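Local coordinates for regulator of Ty1 transposition protein 107 (Saccharomyces cerevisiae, PDB 3T7K) that binds phosphorylated histone H2A through its C-terminal tandem BRCT repeats during DNA damage repair, at residues N110-L113 with F114-E117. Numbering follows the deposited sequence.
Sequences NINL and FDYE
Asn112 OD1 accepts the backbone N-H of Phe114 two residues on, over 2.8 Å, and thereby closes an Asx turn, a clear example of a side-chain amide standing in for a backbone carbonyl where a loop changes direction. The N-H arrives in the plane of the carbonyl, on a lone pair, and the bond is moderately bent at 151°. Asn112 OD1 also receives a weak, more bent bond from Asp115 N at 2.9 Å, so two successive amides converge on one acceptor. The other end of the amide is used as well: Asn112 ND2 donates to Asp115 OD1 in a fairly straight bond of 2.9 Å. Here the donor lies above the carboxylate plane, while the oxygen lies close to the amide plane, and the two flat groups stand nearly perpendicular, 86° apart. The first torsion of Asn112 (chi1 71°) brings the amide to this position, placing CG between the backbone N and the carbonyl carbon and turning it toward the residues that follow. With an alanine in place of Asn112, the Phe114 N-H and the Asp115 carboxylate are likely to lose their partners in the turn, and the Asp115 side chain is likely to be freer to swing.

Past the turn, Tyr116 lies back against the chain before it. Its hydroxyl is hydrogen-bonded to Asp94 of helix 90-99, and its backbone pairs with Lys88, while the Tyr21 hydroxyl is hydrogen-bonded to Ile111 O; together these fix this surface loop to the first BRCT repeat. Ile111 CG2 packs against the Tyr116 ring, 3.8 Å from Tyr116 CE2, approaching it obliquely. Asn112 O, finally, meets the ring edge in plane, 3.2 Å from Tyr116 CD2.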
loop_
_atom_site.group_PDB
_atom_site.type_symbol
_atom_site.label_atom_id
_atom_site.label_comp_id
_atom_site.label_asym_id
_atom_site.label_seq_id
_atom_site.Cartn_x
_atom_site.Cartn_y
_atom_site.Cartn_z
ATOM N N ASN C 110 -23.896 -19.068 0.656
ATOM C CA ASN C 110 -23.160 -19.558 1.807
ATOM C C ASN C 110 -21.823 -20.198 1.446
ATOM O O ASN C 110 -21.200 -20.843 2.274
ATOM C CB ASN C 110 -24.009 -20.560 2.585
ATOM C CG ASN C 110 -24.432 -21.733 1.738
ATOM O OD1 ASN C 110 -23.688 -22.189 0.871
ATOM N ND2 ASN C 110 -25.646 -22.216 1.964
ATOM N N ILE C 111 -21.388 -20.045 0.207
ATOM C CA ILE C 111 -20.090 -20.594 -0.164
ATOM C C ILE C 111 -19.010 -19.898 0.647
ATOM O O ILE C 111 -18.957 -18.672 0.681
ATOM C CB ILE C 111 -19.816 -20.425 -1.660
ATOM C CG1 ILE C 111 -20.976 -21.018 -2.474
ATOM C CG2 ILE C 111 -18.467 -21.057 -2.036
ATOM C CD1 ILE C 111 -21.280 -22.466 -2.136
ATOM N N ASN C 112 -18.149 -20.680 1.291
ATOM C CA ASN C 112 -17.128 -20.128 2.181
ATOM C C ASN C 112 -15.682 -20.248 1.685
ATOM O O ASN C 112 -15.360 -21.073 0.821
ATOM C CB ASN C 112 -17.243 -20.761 3.564
ATOM C CG ASN C 112 -16.809 -22.211 3.578
ATOM O OD1 ASN C 112 -15.611 -22.525 3.482
ATOM N ND2 ASN C 112 -17.779 -23.109 3.708
ATOM N N LEU C 113 -14.813 -19.436 2.271
ATOM C CA LEU C 113 -13.418 -19.324 1.843
ATOM C C LEU C 113 -12.485 -20.352 2.492
ATOM O O LEU C 113 -11.262 -20.204 2.427
ATOM C CB LEU C 113 -12.901 -17.921 2.174
ATOM C CG LEU C 113 -13.625 -16.773 1.466
ATOM C CD1 LEU C 113 -13.483 -15.466 2.242
ATOM C CD2 LEU C 113 -13.117 -16.641 0.027
ATOM N N PHE C 114 -13.042 -21.378 3.123
ATOM C CA PHE C 114 -12.218 -22.297 3.895
ATOM C C PHE C 114 -12.249 -23.705 3.334
ATOM O O PHE C 114 -11.358 -24.503 3.600
ATOM C CB PHE C 114 -12.667 -22.325 5.356
ATOM C CG PHE C 114 -12.708 -20.975 5.995
ATOM C CD1 PHE C 114 -11.534 -20.339 6.360
ATOM C CD2 PHE C 114 -13.913 -20.337 6.221
ATOM C CE1 PHE C 114 -11.563 -19.089 6.943
ATOM C CE2 PHE C 114 -13.953 -19.082 6.812
ATOM C CZ PHE C 114 -12.783 -18.457 7.167
ATOM N N ASP C 115 -13.281 -24.014 2.563
ATOM C CA ASP C 115 -13.435 -25.367 2.061
ATOM C C ASP C 115 -12.707 -25.601 0.746
ATOM O O ASP C 115 -12.972 -26.590 0.072
ATOM C CB ASP C 115 -14.914 -25.692 1.886
ATOM C CG ASP C 115 -15.644 -25.758 3.200
ATOM O OD1 ASP C 115 -16.899 -25.801 3.203
ATOM O OD2 ASP C 115 -14.943 -25.763 4.230
ATOM N N TYR C 116 -11.794 -24.706 0.378
ATOM C CA TYR C 116 -11.204 -24.769 -0.957
ATOM C C TYR C 116 -9.715 -24.454 -1.025
ATOM O O TYR C 116 -9.250 -23.898 -2.020
ATOM C CB TYR C 116 -11.928 -23.813 -1.896
ATOM C CG TYR C 116 -13.416 -24.025 -1.971
ATOM C CD1 TYR C 116 -13.963 -24.957 -2.850
ATOM C CD2 TYR C 116 -14.280 -23.289 -1.174
ATOM C CE1 TYR C 116 -15.337 -25.150 -2.925
ATOM C CE2 TYR C 116 -15.651 -23.468 -1.244
ATOM C CZ TYR C 116 -16.177 -24.399 -2.119
ATOM O OH TYR C 116 -17.547 -24.578 -2.190
ATOM N N GLU C 117 -8.965 -24.798 0.011
ATOM C CA GLU C 117 -7.540 -24.506 -0.003
ATOM C C GLU C 117 -6.782 -25.368 -1.006
ATOM O O GLU C 117 -7.028 -26.571 -1.142
ATOM C CB GLU C 117 -6.931 -24.651 1.387
ATOM C CG GLU C 117 -7.356 -23.553 2.355
ATOM C CD GLU C 117 -6.949 -22.164 1.889
ATOM O OE1 GLU C 117 -5.730 -21.877 1.834
ATOM O OE2 GLU C 117 -7.849 -21.351 1.588
#